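Local coordinates for protease Do-like 2, chloroplastic (Arabidopsis thaliana, PDB 4FLN) that cleaves proteins as a chloroplast serine protease of the Deg/HtrA type and performs the primary cleavage of photodamaged D1 protein in photosystem II, at the interface of chains A and B and the interface of chains A and C. Coordinates in Å, arbitrary orientation; residue numbers count along the deposited sequence, not the author numbering. Chains: chain A/B/C, Protease Do-like 2, chloroplastic.

Contacts 1, 3 and 4 gather round one part of chain A. Contact 1 is about 21 Å from contact 3 and 25 Å from contact 4, and contacts 3 and 4 are about 13 Å apart (C-alpha centres). Contact 2 lies far off, about 55 Å from contact 3. It uses the same two elements with the chains exchanged: helix 265-271 and strand 474-478. Contact 4 joins contact 3 through chain C strands 257-261 and 279-284 and the chain A turn before strand 474-478. Chain A thus meets neighbours B and C in the hexameric resting state.

Contact 1: the interface of chains A and B. Residues chain A 63, 391, 420-421; chain B 70-71.
A:Gln421 and B:Arg70 meet with both backbones extended, A:Gln421 within strand 417-422 and B:Arg70 in a loop, and their side chains run past each other in opposite directions. The B:Arg70 chain leaves with CG anti to the backbone N (chi1 -175°). It then bends at CG, and the A:Gln421 amide lies over the NE end of the guanidinium face, the planes 22° apart. The amide oxygen OE1 of A:Gln421 sits 2.9 Å from NE of B:Arg70. The N-H of NE is not directed at this oxygen, so the pair is not a hydrogen bond; it is a packing contact, perhaps helped by charge. The amide carbon CD of A:Gln421 lies 3.9 Å from the methylene CD of B:Arg70. Beyond the amide, the guanidinium tip faces acid. The carboxylate oxygen OE1 of A:Glu391 lies in plane at the forked edge, 3.8 Å from both NH1 and NH2 of B:Arg70. This is a long salt bridge, and the carboxylate plane is turned 55° from the guanidinium. A:Ser63 helps to fix the acid: its hydroxyl OG donates to the syn lone pair of A:Glu391 OE2 at 2.7 Å. That OG also lies 3.5 Å from B:Arg70 NH1. In the fold, A:Gln421 belongs to the second PDZ region of chain A. A:Ser63 and B:Arg70 both lie in serine protease regions, and the patch centre is about 25 Å from the active-site A:His91.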
# COMPACT_ATOMS: atom_id res chain seq x y z
N SER A 63 12.71 -27.24 4.48
CA SER A 63 12.02 -28.05 3.47
C SER A 63 12.87 -29.25 3.01
O SER A 63 12.44 -30.40 3.10
CB SER A 63 11.63 -27.19 2.28
OG SER A 63 11.07 -25.97 2.71
N GLU A 391 8.42 -21.08 4.59
CA GLU A 391 7.18 -20.92 3.83
C GLU A 391 6.13 -20.11 4.58
O GLU A 391 5.04 -19.85 4.06
CB GLU A 391 6.61 -22.28 3.42
CG GLU A 391 7.01 -23.44 4.32
CD GLU A 391 7.64 -24.59 3.54
OE1 GLU A 391 6.93 -25.25 2.74
OE2 GLU A 391 8.86 -24.83 3.72
N SER A 420 7.09 -32.96 3.34
CA SER A 420 7.33 -31.59 2.95
C SER A 420 6.99 -31.49 1.47
O SER A 420 6.02 -30.84 1.10
CB SER A 420 8.77 -31.16 3.23
OG SER A 420 9.68 -32.19 2.89
N GLN A 421 7.76 -32.18 0.63
CA GLN A 421 7.39 -32.26 -0.78
C GLN A 421 7.64 -33.63 -1.42
O GLN A 421 8.14 -34.56 -0.79
CB GLN A 421 8.07 -31.15 -1.57
CG GLN A 421 9.44 -31.50 -2.05
CD GLN A 421 10.29 -30.27 -2.24
OE1 GLN A 421 10.57 -29.55 -1.28
NE2 GLN A 421 10.71 -30.02 -3.49
N ARG B 70 13.12 -24.56 -5.76
CA ARG B 70 12.01 -25.41 -5.36
C ARG B 70 11.21 -25.77 -6.60
O ARG B 70 10.74 -24.90 -7.31
CB ARG B 70 11.12 -24.67 -4.36
CG ARG B 70 9.98 -25.48 -3.78
CD ARG B 70 10.45 -26.38 -2.64
NE ARG B 70 9.34 -27.07 -1.99
CZ ARG B 70 8.78 -26.68 -0.84
NH1 ARG B 70 9.24 -25.60 -0.22
NH2 ARG B 70 7.78 -27.37 -0.31
N GLN B 71 11.05 -27.07 -6.86
CA GLN B 71 10.27 -27.51 -8.00
C GLN B 71 8.83 -27.03 -7.84
O GLN B 71 8.30 -26.98 -6.74
CB GLN B 71 10.28 -29.03 -8.10
CG GLN B 71 9.07 -29.68 -7.44
CD GLN B 71 9.12 -31.19 -7.48
OE1 GLN B 71 9.63 -31.79 -8.43
NE2 GLN B 71 8.60 -31.82 -6.43

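Contact 2: the interface of chains A and C. Residues chain A 266-267, 269-270; chain C 463-464, 476.
C:Tyr464 meets A:Glu269 tip to tip, at about a right angle. The contact joins a first PDZ region, through A helix 265-271, to strands of the second PDZ region of chain C. The ring and the carboxylate are turned 77° apart. OE1 of A:Glu269 lies at the ring edge, in the plane of the ring. The phenol OH of C:Tyr464 donates to it at 2.7 Å, approaching from above the carboxylate plane, 38° out of it. CG of C:Tyr464 stands anti to the carbonyl carbon (chi1 -57°), which directs the ring toward the helix. CB of A:Cys270 covers one ring face toward the rim, and SG of A:Cys270 reaches CD1 of C:Tyr464 at 3.7 Å. On the opposite face lies the aliphatic CG of C:Lys463, from the ring's own chain. An alanine in place of C:Tyr464 would probably leave the A:Glu269 carboxylate without its hydroxyl mate and open a gap beside A:Cys270. The C:Lys463 amine NZ is 4.6 Å from OE1 of A:Glu269, not in contact, but it may still steady the acid electrostatically. Nearby, C:Val476 packs against the start of the helix, its CG1 branch pointing at the backbone carbonyl of A:Ala266. Its CB lies 3.9 Å from CA of A:Leu267.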
# COMPACT_ATOMS: atom_id res chain seq x y z
N ALA A 266 -19.44 -17.25 42.15
CA ALA A 266 -20.27 -18.42 41.91
C ALA A 266 -19.35 -19.60 41.67
O ALA A 266 -19.54 -20.66 42.26
CB ALA A 266 -21.20 -18.20 40.74
N LEU A 267 -18.36 -19.40 40.81
CA LEU A 267 -17.43 -20.46 40.44
C LEU A 267 -16.75 -21.04 41.68
O LEU A 267 -16.57 -22.25 41.79
CB LEU A 267 -16.37 -19.91 39.48
CG LEU A 267 -15.67 -20.80 38.44
CD1 LEU A 267 -14.39 -20.13 38.03
CD2 LEU A 267 -15.40 -22.21 38.92
N GLU A 269 -17.79 -20.88 45.00
CA GLU A 269 -18.76 -21.58 45.82
C GLU A 269 -18.88 -23.00 45.30
O GLU A 269 -18.78 -23.97 46.06
CB GLU A 269 -20.12 -20.91 45.71
CG GLU A 269 -20.47 -19.93 46.79
CD GLU A 269 -21.97 -19.69 46.84
OE1 GLU A 269 -22.66 -20.06 45.87
OE2 GLU A 269 -22.46 -19.14 47.85
N CYS A 270 -19.09 -23.13 44.00
CA CYS A 270 -19.29 -24.42 43.37
C CYS A 270 -18.14 -25.36 43.68
O CYS A 270 -18.33 -26.55 43.93
CB CYS A 270 -19.42 -24.24 41.85
SG CYS A 270 -20.04 -25.68 40.96
N LYS C 463 -28.72 -25.37 40.97
CA LYS C 463 -28.12 -24.28 41.73
C LYS C 463 -27.34 -23.40 40.78
O LYS C 463 -27.52 -22.18 40.74
CB LYS C 463 -27.20 -24.85 42.82
CG LYS C 463 -26.38 -23.81 43.57
CD LYS C 463 -27.24 -22.74 44.22
CE LYS C 463 -26.41 -21.86 45.15
NZ LYS C 463 -27.20 -20.74 45.71
N TYR C 464 -26.48 -24.03 39.98
CA TYR C 464 -25.62 -23.31 39.07
C TYR C 464 -25.92 -23.60 37.59
O TYR C 464 -26.43 -24.66 37.23
CB TYR C 464 -24.16 -23.63 39.36
CG TYR C 464 -23.73 -23.33 40.78
CD1 TYR C 464 -23.48 -24.36 41.68
CD2 TYR C 464 -23.58 -22.03 41.22
CE1 TYR C 464 -23.08 -24.10 42.97
CE2 TYR C 464 -23.18 -21.75 42.51
CZ TYR C 464 -22.94 -22.79 43.39
OH TYR C 464 -22.55 -22.51 44.68
N VAL C 476 -19.16 -20.81 35.49
CA VAL C 476 -20.24 -21.17 36.39
C VAL C 476 -20.99 -19.91 36.76
O VAL C 476 -20.39 -18.88 37.04
CB VAL C 476 -19.74 -21.88 37.66
CG1 VAL C 476 -20.77 -21.78 38.76
CG2 VAL C 476 -19.42 -23.34 37.36

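Contact 3: the interface of chains A and C. Residues chain A 429, 431, 474, 476; chain C 260, 264, 266-267, 270, 280.
A:Val476, A:Tyr431 and A:Val474 lose the most surface here, where the second PDZ region of chain A packs on the first PDZ region of chain C. A:Val476 sits over C helix 265-271. Its CG1 branch meets CB of C:Cys270 at 3.9 Å and also faces C:Ala266, while its CG2 meets CD2 of C:Leu267. A:Tyr431 lies next to it, and its phenol OH is gripped by the strand: it accepts from A:Val476 N at 2.7 Å and donates to A:Val476 O at 2.8 Å. These bonds probably help to hold the ring, which lies nearly parallel to the C:Asn264 amide, 19° between planes, with CZ of A:Tyr431 3.7 Å from CB of C:Asn264. The amide's ND2 donates in plane to A:Ile429 O at 2.9 Å, while its OD1 caps the helix start by accepting from C:Leu267 N on a lone pair and from C:Ala266 N above the carbonyl plane. A:Val474 is read through its backbone. C:Gln260 is extended, with CG anti to its backbone N (chi1 -176°), and its amide pairs with both backbone polar atoms. NE2 donates to A:Val474 O at 2.9 Å, almost straight (175° at H). OE1 accepts from A:Val474 N at 3.0 Å. CG1 of A:Val474 touches CD2 of C:Leu280 at 3.7 Å.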
# COMPACT_ATOMS: atom_id res chain seq x y z
N ILE A 429 4.44 -40.80 -9.71
CA ILE A 429 3.52 -40.11 -10.59
C ILE A 429 2.14 -40.13 -9.95
O ILE A 429 1.66 -41.16 -9.49
CB ILE A 429 3.46 -40.76 -12.00
CG1 ILE A 429 2.88 -39.79 -13.02
CG2 ILE A 429 2.66 -42.05 -11.98
CD1 ILE A 429 3.59 -38.46 -13.05
N TYR A 431 1.37 -38.39 -7.24
CA TYR A 431 1.58 -37.83 -5.91
C TYR A 431 2.39 -36.53 -5.88
O TYR A 431 2.66 -36.01 -4.80
CB TYR A 431 2.24 -38.85 -4.99
CG TYR A 431 1.57 -40.20 -4.93
CD1 TYR A 431 0.18 -40.30 -4.84
CD2 TYR A 431 2.32 -41.36 -4.97
CE1 TYR A 431 -0.44 -41.54 -4.79
CE2 TYR A 431 1.72 -42.60 -4.91
CZ TYR A 431 0.34 -42.68 -4.82
OH TYR A 431 -0.25 -43.91 -4.76
N VAL A 474 -4.42 -41.24 0.70
CA VAL A 474 -3.49 -42.35 0.81
C VAL A 474 -2.57 -42.44 -0.41
O VAL A 474 -3.04 -42.45 -1.55
CB VAL A 474 -4.26 -43.66 0.97
CG1 VAL A 474 -5.17 -43.85 -0.21
CG2 VAL A 474 -3.32 -44.85 1.14
N VAL A 476 0.20 -44.84 -2.30
CA VAL A 476 0.71 -46.21 -2.38
C VAL A 476 1.85 -46.31 -3.38
O VAL A 476 1.74 -45.84 -4.51
CB VAL A 476 -0.41 -47.17 -2.79
CG1 VAL A 476 0.15 -48.51 -3.29
CG2 VAL A 476 -1.37 -47.37 -1.63
N GLN C 260 -10.73 -39.51 -4.03
CA GLN C 260 -9.34 -39.35 -4.44
C GLN C 260 -9.18 -39.87 -5.87
O GLN C 260 -9.67 -40.95 -6.20
CB GLN C 260 -8.41 -40.08 -3.47
CG GLN C 260 -6.95 -39.88 -3.75
CD GLN C 260 -6.03 -40.55 -2.73
OE1 GLN C 260 -6.24 -40.46 -1.51
NE2 GLN C 260 -4.99 -41.22 -3.23
N ASN C 264 -1.92 -42.89 -10.07
CA ASN C 264 -0.75 -43.73 -9.82
C ASN C 264 -0.97 -45.22 -10.03
O ASN C 264 -1.93 -45.78 -9.52
CB ASN C 264 -0.21 -43.49 -8.42
CG ASN C 264 1.01 -44.32 -8.15
OD1 ASN C 264 0.91 -45.48 -7.73
ND2 ASN C 264 2.18 -43.75 -8.40
N ALA C 266 0.50 -47.97 -8.92
CA ALA C 266 0.56 -48.86 -7.76
C ALA C 266 -0.72 -48.79 -6.93
O ALA C 266 -1.25 -49.81 -6.50
CB ALA C 266 1.79 -48.55 -6.91
N LEU C 267 -1.22 -47.58 -6.72
CA LEU C 267 -2.54 -47.42 -6.14
C LEU C 267 -3.51 -48.36 -6.84
O LEU C 267 -4.06 -49.27 -6.22
CB LEU C 267 -3.03 -46.00 -6.32
CG LEU C 267 -3.44 -45.30 -5.04
CD1 LEU C 267 -4.32 -44.13 -5.40
CD2 LEU C 267 -4.15 -46.26 -4.09
N CYS C 270 -2.80 -51.99 -6.34
CA CYS C 270 -3.09 -52.35 -4.96
C CYS C 270 -4.59 -52.53 -4.74
O CYS C 270 -5.03 -53.46 -4.08
CB CYS C 270 -2.57 -51.25 -4.03
SG CYS C 270 -2.68 -51.63 -2.30
N LEU C 280 -11.24 -43.28 -5.69
CA LEU C 280 -11.24 -43.91 -4.37
C LEU C 280 -12.04 -43.12 -3.33
O LEU C 280 -11.92 -41.90 -3.23
CB LEU C 280 -9.80 -44.11 -3.89
CG LEU C 280 -9.52 -44.82 -2.56
CD1 LEU C 280 -10.13 -46.21 -2.51
CD2 LEU C 280 -8.01 -44.90 -2.32

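Contact 4: the interface of chains A and C. Residues chain A 471-472; chain C 258, 282-283, 296.
A:Asn472 inserts its side chain between C:Arg282 and C:Arg283, crossing the C:Arg282 side chain at about a right angle. Its amide lies close to parallel with the C:Arg282 guanidinium, 18° between planes. OD1 is over one face, toward the rim. The A:Asn472 backbone carbonyl is modelled too close to this guanidinium to interpret. OD1 of A:Asn472 lies 3.0 Å from the backbone O of C:Arg282. Both atoms accept only, so this is a clash as built, and the amide may be flipped. On the other side, CB of A:Asn472 rests 3.9 Å from CD of C:Arg283. As modelled, a water links OD1 of A:Asn472 (3.0 Å) to the carboxylate oxygen OE2 of C:Glu296. Behind the contact, C:Glu296 probably positions C:Arg283: NH2 of C:Arg283 donates to OE1 of C:Glu296 at 3.2 Å, a salt bridge within chain C, on the syn side but somewhat out of the carboxylate plane. An alanine at C:Arg283 would probably leave C:Glu296 without its charged mate, free to turn from the water, and open a gap beside A:Asn472. A:Asn472 sits in a turn with positive phi (81°), just before strand 474-478. The site docks this turn of the second PDZ region on the first of chain C, helping to join subunits of the resting hexamer.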
# COMPACT_ATOMS: atom_id res chain seq x y z
N ASP A 471 -5.72 -36.31 5.68
CA ASP A 471 -7.08 -36.25 5.13
C ASP A 471 -7.72 -37.63 4.95
O ASP A 471 -8.90 -37.74 4.61
CB ASP A 471 -7.07 -35.52 3.80
CG ASP A 471 -5.97 -34.48 3.74
OD1 ASP A 471 -6.22 -33.32 4.16
OD2 ASP A 471 -4.86 -34.82 3.27
N ASN A 472 -6.94 -38.67 5.21
CA ASN A 472 -7.28 -40.03 4.80
C ASN A 472 -6.91 -40.20 3.33
O ASN A 472 -7.17 -41.24 2.73
CB ASN A 472 -8.72 -40.44 5.12
CG ASN A 472 -8.85 -41.95 5.39
OD1 ASN A 472 -9.46 -42.69 4.61
ND2 ASN A 472 -8.26 -42.40 6.49
N LEU C 258 -16.11 -38.17 -0.16
CA LEU C 258 -14.84 -37.47 -0.40
C LEU C 258 -13.89 -38.34 -1.23
O LEU C 258 -13.37 -39.34 -0.74
CB LEU C 258 -14.18 -37.13 0.94
CG LEU C 258 -13.14 -36.02 1.11
CD1 LEU C 258 -11.83 -36.58 1.66
CD2 LEU C 258 -12.91 -35.25 -0.17
N ARG C 282 -12.49 -41.75 0.04
CA ARG C 282 -11.70 -41.40 1.21
C ARG C 282 -12.49 -41.16 2.50
O ARG C 282 -12.04 -41.48 3.59
CB ARG C 282 -10.79 -40.21 0.89
CG ARG C 282 -9.75 -40.52 -0.19
CD ARG C 282 -8.67 -41.47 0.32
NE ARG C 282 -9.15 -42.83 0.47
CZ ARG C 282 -8.65 -43.72 1.32
NH1 ARG C 282 -7.64 -43.38 2.10
NH2 ARG C 282 -9.16 -44.95 1.38
N ARG C 283 -13.66 -40.56 2.35
CA ARG C 283 -14.50 -40.24 3.50
C ARG C 283 -15.96 -40.17 3.06
O ARG C 283 -16.25 -39.89 1.89
CB ARG C 283 -14.08 -38.90 4.12
CG ARG C 283 -13.81 -38.97 5.61
CD ARG C 283 -12.32 -39.15 5.90
NE ARG C 283 -12.05 -40.24 6.84
CZ ARG C 283 -11.90 -40.09 8.15
NH1 ARG C 283 -12.00 -38.89 8.71
NH2 ARG C 283 -11.64 -41.15 8.91
N GLU C 296 -14.77 -46.33 3.27
CA GLU C 296 -13.43 -45.92 2.85
C GLU C 296 -12.78 -47.11 2.18
O GLU C 296 -12.79 -48.21 2.71
CB GLU C 296 -12.56 -45.54 4.05
CG GLU C 296 -13.23 -44.70 5.12
CD GLU C 296 -12.33 -44.52 6.34
OE1 GLU C 296 -12.60 -43.63 7.16
OE2 GLU C 296 -11.34 -45.28 6.46
O HOH W 1 -9.25 -45.69 4.29